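Local coordinates for protein HemO (Neisseria meningitidis, PDB 1J77) that binds heme in an all-helical pocket and probably opens its porphyrin ring, as expected of a heme oxygenase, at residues S50-A55 against Y112-S117; H58-A63 against Y74-D79; E98-A103 against I108-C113. All coordinates share one frame; numbering follows the deposited sequence.

Contact 1 (S50-A55 against Y112-S117); sequences SVFHKA and YCAEGS. With HEM (protoporphyrin IX containing Fe), chain B.
Phe52 lies against Cys113 and Ala114 where helix 39-60 packs on the distal helix, 104-119, the element of the heme oxygenase fold that covers the water-bound side of the heme. Segments 50-55 and 112-117 run at 129° to each other with axes 10.8 Å apart, a wide gap that the phenylalanine spans. Its CG is anti to the backbone N (chi1 -179°), which throws the ring straight across: Phe52 CE2 comes 3.7 Å from Ala114 CB, with Ala114 CA in plane at the ring edge. Phe52 CZ reaches Cys113 SG at 3.9 Å, a sulfur-aromatic contact in which the sulfur stands oblique to the ring. The heme vinyl carbon CBC sits over one face of Phe52, toward the rim, and Tyr184 meets the same ring edge-to-face. Cys113 SG also presses on the vinyl, 3.5 Å from HEM CAC, so both residues help to wall in this corner of the porphyrin. Phe52 CD2 in turn rests over the centre of the His53 ring; His53 is tied back to Gln49 O through ND1 and approaches Ser117 OG only loosely. Ser117 OG, turned between its own N and carbonyl carbon (chi1 81°), donates a hydrogen bond to Ala114 O at 2.7 Å, while Ser117 CB rests over the face of the pyrrole that bears the vinyl. Gly116, with no side chain, lets the backbone settle on the macrocycle, Gly116 C lying 3.3 Å from HEM C2D. Tyr112 leans over the heme methyl CMD with one ring face and donates from OH to propionate atom O1D of HEM at 2.7 Å. The iron carries axial His23 and a water; that water makes a weak bond, 3.4 Å long, to Ser117 O.

Contact 2 (H58-A63 against Y74-D79); sequences HIYKDA and YMARYD
Tyr60, in the last turn of helix 39-60, faces Ala76 in the loop that leads into helix 78-87, and the two CA atoms stand 6.2 Å apart. The contact is almost wholly one aromatic ring laid against backbone and short side chains. With CG anti to its carbonyl carbon (chi1 -84°), Tyr60 turns a face to the loop, and Ala76 CA sits over the ring centre, 4.1 Å from the centroid and 10° off the normal, a CH-pi contact. The methyl is shifted toward the root of the tyrosine, Ala76 CB lying 3.9 Å from Tyr60 CG. Farther out along the ring Met75 CB meets Tyr60 CE2 at 3.8 Å; the two side chains cross at about a right angle, and the rest of the methionine runs on, extended, to His152 and Phe156 of helix 149-162. Tyr60 also packs on Leu111 and Ala114 of the distal helix. Between the two segments the contact is therefore apolar packing and CH-pi, whereas the polar end of the buried tyrosine is hydrogen-bonded at OH to Glu115 OE1, which, with the weak bond between Glu115 OE2 and His152 NE2, is consistent with a carboxylate there and helps to hold the ring in its direction.

Contact 3 (E98-A103 against I108-C113); sequences ELPYEA and IGWLYC. With HEM (protoporphyrin IX containing Fe), chain B.
Pro100 and Glu102 lie across the indole of Trp110, both on the same side of its plane, so that the loop before helix 104-119 is laid along one flank of the helix it leads into. The apolar part is shared between the two ends of the indole. Pro100 CB touches Trp110 CH2 at 3.6 Å, meeting the six-membered ring obliquely, while Glu102 CB stands over the five-membered ring, 4.1 Å from its centroid and 19° off the normal, a CH-pi contact. Glu102 CG adds a touch of 3.9 Å to Trp110 CD1. Trp110 has CG anti to its carbonyl carbon (chi1 -71°), which swings the indole out to the loop; Ile59 and Ala180 also pack on it, and Pro100 is joined by Phe183 of helix 167-192.

The polar part runs through the glutamate. Its chain bends at chi2 and carries the carboxylate past the N-H side of the ring while keeping it above the indole plane, the two planes well inclined to each other. A water in the indole plane donates to Glu102 OE1 at 2.7 Å and accepts from Trp110 NE1 at 2.9 Å, satisfying the indole N-H. The other oxygen, Glu102 OE2, takes Ala103 N on its anti side at 2.8 Å, a nearly straight bond of 168°. The carboxylate is thus held at both oxygens, by a loop N-H and by the water. A hydrogen bond from the loop to helix 39-60, Glu102 O with His58 NE2, and the stack of Tyr101 on His58 hold the loop from a further direction. The arrangement belongs to the distal helix of the heme oxygenase fold: its flank with Trp110 is covered by the incoming loop, and within the next turn Tyr112 and Cys113 reach the heme.

In the fold
Helix 104-119 is common ground: contacts 1 and 3 both end on it, share Tyr112 and Cys113, and have centres about 8 Å apart. Leu99 joins them, its CD2 lying 3.5 Å from Val51 CG1. Contact 2, nested within the chain span closed by contact 1, sits about 10 Å from it between centres and is tied to it by Tyr60 OH and Glu115 OE1, 2.6 Å apart. His58 NE2 and Glu102 O, at 2.8 Å, link contacts 2 and 3. Contact 1 lines the heme pocket directly; the Tyr60 side chain of contact 2 stays about 9 Å from the heme, and the loop of contact 3 packs behind the distal helix.

Contact 1 (S50-A55 against Y112-S117)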
loop_
_atom_site.group_PDB
_atom_site.type_symbol
_atom_site.label_atom_id
_atom_site.label_comp_id
_atom_site.label_asym_id
_atom_site.label_seq_id
_atom_site.Cartn_x
_atom_site.Cartn_y
_atom_site.Cartn_z
ATOM N N SER A 50 -2.389 -6.888 5.499
ATOM C CA SER A 50 -1.382 -7.988 5.610
ATOM C C SER A 50 -1.054 -8.627 4.281
ATOM O O SER A 50 0.139 -8.865 3.953
ATOM C CB SER A 50 -1.851 -9.106 6.575
ATOM O OG SER A 50 -0.848 -10.114 6.647
ATOM N N VAL A 51 -2.063 -8.902 3.492
ATOM C CA VAL A 51 -1.892 -9.555 2.215
ATOM C C VAL A 51 -1.152 -8.648 1.264
ATOM O O VAL A 51 -0.208 -9.071 0.551
ATOM C CB VAL A 51 -3.248 -9.986 1.590
ATOM C CG1 VAL A 51 -3.088 -10.567 0.194
ATOM C CG2 VAL A 51 -3.909 -10.975 2.479
ATOM N N PHE A 52 -1.581 -7.405 1.190
ATOM C CA PHE A 52 -0.900 -6.473 0.299
ATOM C C PHE A 52 0.582 -6.318 0.661
ATOM O O PHE A 52 1.472 -6.324 -0.212
ATOM C CB PHE A 52 -1.588 -5.106 0.261
ATOM C CG PHE A 52 -0.906 -4.150 -0.687
ATOM C CD1 PHE A 52 -1.075 -4.272 -2.058
ATOM C CD2 PHE A 52 -0.117 -3.159 -0.212
ATOM C CE1 PHE A 52 -0.421 -3.400 -2.931
ATOM C CE2 PHE A 52 0.516 -2.295 -1.105
ATOM C CZ PHE A 52 0.349 -2.439 -2.411
ATOM N N HIS A 53 0.857 -6.101 1.933
ATOM C CA HIS A 53 2.254 -5.889 2.340
ATOM C C HIS A 53 3.074 -7.177 2.224
ATOM O O HIS A 53 4.255 -7.130 1.912
ATOM C CB HIS A 53 2.302 -5.254 3.728
ATOM C CG HIS A 53 2.058 -3.787 3.656
ATOM N ND1 HIS A 53 0.837 -3.175 3.908
ATOM C CD2 HIS A 53 2.878 -2.815 3.208
ATOM C CE1 HIS A 53 0.958 -1.877 3.701
ATOM N NE2 HIS A 53 2.180 -1.635 3.262
ATOM N N LYS A 54 2.476 -8.335 2.413
ATOM C CA LYS A 54 3.215 -9.566 2.119
ATOM C C LYS A 54 3.608 -9.645 0.639
ATOM O O LYS A 54 4.729 -10.040 0.291
ATOM C CB LYS A 54 2.396 -10.792 2.539
ATOM C CG LYS A 54 3.001 -12.153 2.115
ATOM C CD LYS A 54 4.308 -12.446 2.719
ATOM C CE LYS A 54 4.897 -13.772 2.161
ATOM N NZ LYS A 54 5.985 -14.272 3.037
ATOM N N ALA A 55 2.696 -9.302 -0.242
ATOM C CA ALA A 55 2.873 -9.361 -1.674
ATOM C C ALA A 55 4.027 -8.501 -2.182
ATOM O O ALA A 55 4.485 -8.719 -3.311
ATOM C CB ALA A 55 1.580 -8.964 -2.388
ATOM N N TYR A 112 6.233 1.581 -5.844
ATOM C CA TYR A 112 5.625 2.926 -5.832
ATOM C C TYR A 112 4.273 2.891 -5.082
ATOM O O TYR A 112 4.052 3.681 -4.143
ATOM C CB TYR A 112 5.451 3.426 -7.273
ATOM C CG TYR A 112 4.497 4.602 -7.367
ATOM C CD1 TYR A 112 4.902 5.892 -7.001
ATOM C CD2 TYR A 112 3.203 4.395 -7.781
ATOM C CE1 TYR A 112 4.004 6.948 -7.048
ATOM C CE2 TYR A 112 2.275 5.444 -7.808
ATOM C CZ TYR A 112 2.684 6.728 -7.447
ATOM O OH TYR A 112 1.745 7.784 -7.497
ATOM N N CYS A 113 3.425 1.933 -5.408
ATOM C CA CYS A 113 2.073 1.831 -4.811
ATOM C C CYS A 113 2.202 1.606 -3.320
ATOM O O CYS A 113 1.594 2.306 -2.524
ATOM C CB CYS A 113 1.372 0.692 -5.475
ATOM S SG CYS A 113 -0.290 0.450 -4.993
ATOM N N ALA A 114 3.014 0.621 -2.904
ATOM C CA ALA A 114 3.139 0.399 -1.496
ATOM C C ALA A 114 3.773 1.545 -0.723
ATOM O O ALA A 114 3.371 1.845 0.406
ATOM C CB ALA A 114 3.925 -0.932 -1.211
ATOM N N GLU A 115 4.805 2.166 -1.312
ATOM C CA GLU A 115 5.491 3.188 -0.583
ATOM C C GLU A 115 4.630 4.468 -0.516
ATOM O O GLU A 115 4.584 5.135 0.538
ATOM C CB GLU A 115 6.909 3.389 -1.122
ATOM C CG GLU A 115 7.790 4.198 -0.162
ATOM C CD GLU A 115 7.883 3.645 1.229
ATOM O OE1 GLU A 115 8.015 2.414 1.417
ATOM O OE2 GLU A 115 7.859 4.438 2.181
ATOM N N GLY A 116 3.941 4.783 -1.595
ATOM C CA GLY A 116 3.016 5.887 -1.553
ATOM C C GLY A 116 1.875 5.708 -0.568
ATOM O O GLY A 116 1.398 6.694 -0.017
ATOM N N SER A 117 1.477 4.487 -0.271
ATOM C CA SER A 117 0.421 4.243 0.678
ATOM C C SER A 117 0.780 4.705 2.091
ATOM O O SER A 117 -0.107 5.033 2.893
ATOM C CB SER A 117 0.047 2.762 0.659
ATOM O OG SER A 117 0.929 1.945 1.437
HETATM C CHA HEM B . -1.063 9.352 -1.745
HETATM C CHB HEM B . -5.165 9.254 0.826
HETATM C CHC HEM B . -5.227 4.386 0.509
HETATM C CHD HEM B . -1.377 4.550 -2.479
HETATM C C1A HEM B . -2.111 9.734 -0.944
HETATM C C2A HEM B . -2.342 11.090 -0.396
HETATM C C3A HEM B . -3.473 11.028 0.303
HETATM C C4A HEM B . -4.014 9.679 0.229
HETATM C CMA HEM B . -4.127 12.208 1.065
HETATM C CAA HEM B . -1.450 12.361 -0.510
HETATM C CBA HEM B . -0.558 12.442 0.729
HETATM C CGA HEM B . 0.450 13.570 0.633
HETATM O O1A HEM B . 0.711 14.043 -0.512
HETATM O O2A HEM B . 0.963 13.995 1.711
HETATM C C1B HEM B . -5.550 7.930 0.979
HETATM C C2B HEM B . -6.681 7.481 1.743
HETATM C C3B HEM B . -6.731 6.122 1.635
HETATM C C4B HEM B . -5.571 5.703 0.852
HETATM C CMB HEM B . -7.602 8.473 2.498
HETATM C CAB HEM B . -7.712 5.158 2.303
HETATM C CBB HEM B . -8.987 5.484 2.494
HETATM C C1C HEM B . -4.164 4.020 -0.273
HETATM C C2C HEM B . -3.743 2.649 -0.558
HETATM C C3C HEM B . -2.723 2.708 -1.429
HETATM C C4C HEM B . -2.370 4.083 -1.652
HETATM C CMC HEM B . -4.484 1.408 -0.040
HETATM C CAC HEM B . -1.948 1.560 -2.061
HETATM C CBC HEM B . -2.486 0.345 -2.102
HETATM C C1D HEM B . -0.986 5.850 -2.536
HETATM C C2D HEM B . 0.128 6.282 -3.340
HETATM C C3D HEM B . 0.225 7.762 -3.144
HETATM C C4D HEM B . -0.838 8.076 -2.219
HETATM C CMD HEM B . 0.999 5.383 -4.219
HETATM C CAD HEM B . 1.262 8.736 -3.705
HETATM C CBD HEM B . 0.698 9.649 -4.752
HETATM C CGD HEM B . 1.889 10.436 -5.253
HETATM O O1D HEM B . 2.566 9.937 -6.183
HETATM O O2D HEM B . 2.115 11.587 -4.764
HETATM N NA HEM B . -3.138 8.921 -0.528
HETATM N NB HEM B . -4.923 6.827 0.418
HETATM N NC HEM B . -3.295 4.833 -0.941
HETATM N ND HEM B . -1.571 6.934 -1.866
HETATM FE FE HEM B . -3.284 6.905 -0.824
HETATM O O HOH W 1 -2.130 6.633 0.727
#

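Contact 2 (H58-A63 against Y74-D79)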
loop_
_atom_site.group_PDB
_atom_site.type_symbol
_atom_site.label_atom_id
_atom_site.label_comp_id
_atom_site.label_asym_id
_atom_site.label_seq_id
_atom_site.Cartn_x
_atom_site.Cartn_y
_atom_site.Cartn_z
ATOM N N HIS A 58 9.071 -9.212 -1.007
ATOM C CA HIS A 58 10.254 -9.642 -1.776
ATOM C C HIS A 58 10.804 -8.485 -2.635
ATOM O O HIS A 58 11.989 -8.507 -3.067
ATOM C CB HIS A 58 9.878 -10.839 -2.652
ATOM C CG HIS A 58 8.959 -10.499 -3.788
ATOM N ND1 HIS A 58 7.665 -10.048 -3.585
ATOM C CD2 HIS A 58 9.158 -10.455 -5.132
ATOM C CE1 HIS A 58 7.101 -9.795 -4.759
ATOM N NE2 HIS A 58 7.992 -10.006 -5.713
ATOM N N ILE A 59 9.972 -7.488 -2.931
ATOM C CA ILE A 59 10.427 -6.337 -3.700
ATOM C C ILE A 59 11.235 -5.407 -2.788
ATOM O O ILE A 59 12.263 -4.882 -3.196
ATOM C CB ILE A 59 9.229 -5.607 -4.341
ATOM C CG1 ILE A 59 8.435 -6.576 -5.218
ATOM C CG2 ILE A 59 9.732 -4.358 -5.152
ATOM C CD1 ILE A 59 7.180 -5.973 -5.836
ATOM N N TYR A 60 10.790 -5.224 -1.551
ATOM C CA TYR A 60 11.514 -4.387 -0.582
ATOM C C TYR A 60 12.877 -4.972 -0.276
ATOM O O TYR A 60 13.819 -4.233 0.003
ATOM C CB TYR A 60 10.743 -4.138 0.738
ATOM C CG TYR A 60 9.739 -2.968 0.639
ATOM C CD1 TYR A 60 8.374 -3.186 0.468
ATOM C CD2 TYR A 60 10.158 -1.659 0.766
ATOM C CE1 TYR A 60 7.481 -2.138 0.371
ATOM C CE2 TYR A 60 9.287 -0.608 0.671
ATOM C CZ TYR A 60 7.938 -0.844 0.469
ATOM O OH TYR A 60 7.082 0.248 0.390
ATOM N N LYS A 61 12.971 -6.293 -0.421
ATOM C CA LYS A 61 14.213 -6.996 -0.102
ATOM C C LYS A 61 15.026 -7.313 -1.341
ATOM O O LYS A 61 16.066 -8.023 -1.267
ATOM C CB LYS A 61 13.890 -8.305 0.618
ATOM C CG LYS A 61 13.314 -8.150 2.021
ATOM C CD LYS A 61 12.698 -9.432 2.583
ATOM C CE LYS A 61 12.351 -9.308 4.049
ATOM N NZ LYS A 61 11.568 -10.468 4.593
ATOM N N ASP A 62 14.570 -6.875 -2.493
ATOM C CA ASP A 62 15.252 -7.200 -3.755
ATOM C C ASP A 62 16.715 -6.743 -3.767
ATOM O O ASP A 62 17.033 -5.618 -3.437
ATOM C CB ASP A 62 14.457 -6.610 -4.911
ATOM C CG ASP A 62 15.013 -7.012 -6.259
ATOM O OD1 ASP A 62 15.783 -6.226 -6.859
ATOM O OD2 ASP A 62 14.717 -8.105 -6.760
ATOM N N ALA A 63 17.640 -7.641 -4.084
ATOM C CA ALA A 63 19.041 -7.210 -4.036
ATOM C C ALA A 63 19.356 -6.070 -4.988
ATOM O O ALA A 63 19.972 -5.123 -4.605
ATOM C CB ALA A 63 19.971 -8.357 -4.298
ATOM N N TYR A 74 14.340 -1.900 4.828
ATOM C CA TYR A 74 13.825 -1.478 6.142
ATOM C C TYR A 74 12.532 -0.666 6.099
ATOM O O TYR A 74 11.864 -0.471 7.129
ATOM C CB TYR A 74 14.903 -0.691 6.875
ATOM C CG TYR A 74 16.114 -1.519 7.100
ATOM C CD1 TYR A 74 17.373 -1.041 6.799
ATOM C CD2 TYR A 74 15.994 -2.814 7.588
ATOM C CE1 TYR A 74 18.486 -1.820 7.000
ATOM C CE2 TYR A 74 17.096 -3.595 7.790
ATOM C CZ TYR A 74 18.336 -3.095 7.494
ATOM O OH TYR A 74 19.428 -3.886 7.699
ATOM N N MET A 75 12.170 -0.214 4.908
ATOM C CA MET A 75 10.937 0.539 4.719
ATOM C C MET A 75 9.685 -0.349 4.726
ATOM O O MET A 75 8.574 0.179 4.811
ATOM C CB MET A 75 11.004 1.339 3.423
ATOM C CG MET A 75 12.035 2.467 3.447
ATOM S SD MET A 75 12.218 3.175 1.816
ATOM C CE MET A 75 13.805 4.157 2.020
ATOM N N ALA A 76 9.856 -1.671 4.669
ATOM C CA ALA A 76 8.706 -2.586 4.620
ATOM C C ALA A 76 7.836 -2.558 5.877
ATOM O O ALA A 76 8.328 -2.424 7.001
ATOM C CB ALA A 76 9.147 -4.002 4.327
ATOM N N ARG A 77 6.519 -2.671 5.681
ATOM C CA ARG A 77 5.574 -2.599 6.797
ATOM C C ARG A 77 4.876 -3.906 7.158
ATOM O O ARG A 77 3.991 -3.961 7.981
ATOM C CB ARG A 77 4.474 -1.603 6.446
ATOM C CG ARG A 77 4.944 -0.242 6.069
ATOM C CD ARG A 77 5.444 0.536 7.214
ATOM N NE ARG A 77 5.431 1.965 6.925
ATOM C CZ ARG A 77 6.211 2.851 7.525
ATOM N NH1 ARG A 77 7.081 2.461 8.449
ATOM N NH2 ARG A 77 6.124 4.135 7.209
ATOM N N TYR A 78 5.244 -4.993 6.509
ATOM C CA TYR A 78 4.610 -6.246 6.812
ATOM C C TYR A 78 4.764 -6.666 8.252
ATOM O O TYR A 78 3.813 -7.126 8.868
ATOM C CB TYR A 78 5.176 -7.299 5.850
ATOM C CG TYR A 78 4.656 -8.708 5.975
ATOM C CD1 TYR A 78 3.317 -9.004 6.083
ATOM C CD2 TYR A 78 5.556 -9.764 5.914
ATOM C CE1 TYR A 78 2.889 -10.267 6.187
ATOM C CE2 TYR A 78 5.128 -11.067 5.990
ATOM C CZ TYR A 78 3.809 -11.319 6.136
ATOM O OH TYR A 78 3.411 -12.630 6.220
ATOM N N ASP A 79 5.953 -6.509 8.806
ATOM C CA ASP A 79 6.150 -6.879 10.196
ATOM C C ASP A 79 5.207 -6.067 11.116
ATOM O O ASP A 79 4.548 -6.631 12.015
ATOM C CB ASP A 79 7.625 -6.677 10.617
ATOM C CG ASP A 79 8.595 -7.701 10.021
ATOM O OD1 ASP A 79 8.212 -8.884 9.772
ATOM O OD2 ASP A 79 9.809 -7.378 9.830
#

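Contact 3 (E98-A103 against I108-C113)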
loop_
_atom_site.group_PDB
_atom_site.type_symbol
_atom_site.label_atom_id
_atom_site.label_comp_id
_atom_site.label_asym_id
_atom_site.label_seq_id
_atom_site.Cartn_x
_atom_site.Cartn_y
_atom_site.Cartn_z
ATOM N N GLU A 98 -3.204 -17.653 -4.335
ATOM C CA GLU A 98 -1.815 -17.427 -4.629
ATOM C C GLU A 98 -1.542 -15.952 -4.691
ATOM O O GLU A 98 -2.289 -15.201 -5.278
ATOM C CB GLU A 98 -1.438 -18.012 -5.963
ATOM C CG GLU A 98 -0.004 -18.474 -5.981
ATOM C CD GLU A 98 0.485 -18.727 -7.374
ATOM O OE1 GLU A 98 0.397 -19.886 -7.824
ATOM O OE2 GLU A 98 0.928 -17.752 -8.015
ATOM N N LEU A 99 -0.435 -15.548 -4.112
ATOM C CA LEU A 99 -0.083 -14.151 -4.081
ATOM C C LEU A 99 0.799 -13.770 -5.253
ATOM O O LEU A 99 1.669 -14.530 -5.670
ATOM C CB LEU A 99 0.660 -13.847 -2.798
ATOM C CG LEU A 99 -0.194 -13.417 -1.608
ATOM C CD1 LEU A 99 0.650 -12.723 -0.603
ATOM C CD2 LEU A 99 -1.234 -12.483 -2.085
ATOM N N PRO A 100 0.599 -12.574 -5.781
ATOM C CA PRO A 100 1.468 -11.998 -6.818
ATOM C C PRO A 100 2.885 -11.937 -6.318
ATOM O O PRO A 100 3.105 -11.698 -5.116
ATOM C CB PRO A 100 0.911 -10.579 -6.993
ATOM C CG PRO A 100 -0.486 -10.648 -6.447
ATOM C CD PRO A 100 -0.516 -11.677 -5.409
ATOM N N TYR A 101 3.860 -12.125 -7.210
ATOM C CA TYR A 101 5.258 -12.074 -6.847
ATOM C C TYR A 101 5.901 -11.443 -8.065
ATOM O O TYR A 101 6.596 -12.092 -8.862
ATOM C CB TYR A 101 5.751 -13.506 -6.588
ATOM C CG TYR A 101 7.073 -13.673 -5.903
ATOM C CD1 TYR A 101 7.184 -13.672 -4.503
ATOM C CD2 TYR A 101 8.226 -13.917 -6.617
ATOM C CE1 TYR A 101 8.397 -13.868 -3.873
ATOM C CE2 TYR A 101 9.403 -14.115 -6.002
ATOM C CZ TYR A 101 9.518 -14.110 -4.618
ATOM O OH TYR A 101 10.740 -14.383 -4.023
ATOM N N GLU A 102 5.737 -10.128 -8.158
ATOM C CA GLU A 102 6.103 -9.422 -9.364
ATOM C C GLU A 102 7.608 -9.170 -9.417
ATOM O O GLU A 102 8.318 -9.138 -8.391
ATOM C CB GLU A 102 5.307 -8.107 -9.473
ATOM C CG GLU A 102 5.406 -7.459 -10.852
ATOM C CD GLU A 102 5.081 -8.380 -12.000
ATOM O OE1 GLU A 102 3.854 -8.458 -12.318
ATOM O OE2 GLU A 102 6.057 -9.009 -12.596
ATOM N N ALA A 103 8.092 -8.949 -10.637
ATOM C CA ALA A 103 9.515 -8.756 -10.870
ATOM C C ALA A 103 9.765 -7.670 -11.903
ATOM O O ALA A 103 8.826 -7.190 -12.544
ATOM C CB ALA A 103 10.121 -10.068 -11.366
ATOM N N ILE A 108 8.688 -2.356 -9.901
ATOM C CA ILE A 108 8.930 -0.970 -9.493
ATOM C C ILE A 108 7.600 -0.226 -9.270
ATOM O O ILE A 108 7.500 0.542 -8.338
ATOM C CB ILE A 108 9.849 -0.255 -10.515
ATOM C CG1 ILE A 108 11.177 -0.998 -10.632
ATOM C CG2 ILE A 108 10.095 1.166 -10.049
ATOM C CD1 ILE A 108 11.992 -0.587 -11.849
ATOM N N GLY A 109 6.629 -0.487 -10.125
ATOM C CA GLY A 109 5.261 0.009 -9.929
ATOM C C GLY A 109 4.583 -0.444 -8.638
ATOM O O GLY A 109 3.911 0.363 -7.993
ATOM N N TRP A 110 4.737 -1.706 -8.268
ATOM C CA TRP A 110 4.237 -2.202 -6.985
ATOM C C TRP A 110 4.906 -1.508 -5.840
ATOM O O TRP A 110 4.285 -1.185 -4.820
ATOM C CB TRP A 110 4.384 -3.731 -6.826
ATOM C CG TRP A 110 3.467 -4.514 -7.674
ATOM C CD1 TRP A 110 3.458 -4.624 -9.024
ATOM C CD2 TRP A 110 2.407 -5.339 -7.205
ATOM N NE1 TRP A 110 2.416 -5.415 -9.416
ATOM C CE2 TRP A 110 1.782 -5.909 -8.314
ATOM C CE3 TRP A 110 1.934 -5.664 -5.943
ATOM C CZ2 TRP A 110 0.677 -6.792 -8.207
ATOM C CZ3 TRP A 110 0.850 -6.534 -5.840
ATOM C CH2 TRP A 110 0.231 -7.063 -6.967
ATOM N N LEU A 111 6.218 -1.306 -5.957
ATOM C CA LEU A 111 6.913 -0.590 -4.944
ATOM C C LEU A 111 6.423 0.875 -4.749
ATOM O O LEU A 111 6.285 1.323 -3.615
ATOM C CB LEU A 111 8.434 -0.640 -5.229
ATOM C CG LEU A 111 9.289 0.074 -4.198
ATOM C CD1 LEU A 111 9.172 -0.444 -2.844
ATOM C CD2 LEU A 111 10.760 0.073 -4.655
ATOM N N TYR A 112 6.233 1.581 -5.844
ATOM C CA TYR A 112 5.625 2.926 -5.832
ATOM C C TYR A 112 4.273 2.891 -5.082
ATOM O O TYR A 112 4.052 3.681 -4.143
ATOM C CB TYR A 112 5.451 3.426 -7.273
ATOM C CG TYR A 112 4.497 4.602 -7.367
ATOM C CD1 TYR A 112 4.902 5.892 -7.001
ATOM C CD2 TYR A 112 3.203 4.395 -7.781
ATOM C CE1 TYR A 112 4.004 6.948 -7.048
ATOM C CE2 TYR A 112 2.275 5.444 -7.808
ATOM C CZ TYR A 112 2.684 6.728 -7.447
ATOM O OH TYR A 112 1.745 7.784 -7.497
ATOM N N CYS A 113 3.425 1.933 -5.408
ATOM C CA CYS A 113 2.073 1.831 -4.811
ATOM C C CYS A 113 2.202 1.606 -3.320
ATOM O O CYS A 113 1.594 2.306 -2.524
ATOM C CB CYS A 113 1.372 0.692 -5.475
ATOM S SG CYS A 113 -0.290 0.450 -4.993
HETATM C CHA HEM B . -1.063 9.352 -1.745
HETATM C CHB HEM B . -5.165 9.254 0.826
HETATM C CHC HEM B . -5.227 4.386 0.509
HETATM C CHD HEM B . -1.377 4.550 -2.479
HETATM C C1A HEM B . -2.111 9.734 -0.944
HETATM C C2A HEM B . -2.342 11.090 -0.396
HETATM C C3A HEM B . -3.473 11.028 0.303
HETATM C C4A HEM B . -4.014 9.679 0.229
HETATM C CMA HEM B . -4.127 12.208 1.065
HETATM C CAA HEM B . -1.450 12.361 -0.510
HETATM C CBA HEM B . -0.558 12.442 0.729
HETATM C CGA HEM B . 0.450 13.570 0.633
HETATM O O1A HEM B . 0.711 14.043 -0.512
HETATM O O2A HEM B . 0.963 13.995 1.711
HETATM C C1B HEM B . -5.550 7.930 0.979
HETATM C C2B HEM B . -6.681 7.481 1.743
HETATM C C3B HEM B . -6.731 6.122 1.635
HETATM C C4B HEM B . -5.571 5.703 0.852
HETATM C CMB HEM B . -7.602 8.473 2.498
HETATM C CAB HEM B . -7.712 5.158 2.303
HETATM C CBB HEM B . -8.987 5.484 2.494
HETATM C C1C HEM B . -4.164 4.020 -0.273
HETATM C C2C HEM B . -3.743 2.649 -0.558
HETATM C C3C HEM B . -2.723 2.708 -1.429
HETATM C C4C HEM B . -2.370 4.083 -1.652
HETATM C CMC HEM B . -4.484 1.408 -0.040
HETATM C CAC HEM B . -1.948 1.560 -2.061
HETATM C CBC HEM B . -2.486 0.345 -2.102
HETATM C C1D HEM B . -0.986 5.850 -2.536
HETATM C C2D HEM B . 0.128 6.282 -3.340
HETATM C C3D HEM B . 0.225 7.762 -3.144
HETATM C C4D HEM B . -0.838 8.076 -2.219
HETATM C CMD HEM B . 0.999 5.383 -4.219
HETATM C CAD HEM B . 1.262 8.736 -3.705
HETATM C CBD HEM B . 0.698 9.649 -4.752
HETATM C CGD HEM B . 1.889 10.436 -5.253
HETATM O O1D HEM B . 2.566 9.937 -6.183
HETATM O O2D HEM B . 2.115 11.587 -4.764
HETATM N NA HEM B . -3.138 8.921 -0.528
HETATM N NB HEM B . -4.923 6.827 0.418
HETATM N NC HEM B . -3.295 4.833 -0.941
HETATM N ND HEM B . -1.571 6.934 -1.866
HETATM FE FE HEM B . -3.284 6.905 -0.824
HETATM O O HOH W 2 2.060 -6.423 -12.165
HETATM O O HOH W 1 -2.130 6.633 0.727
#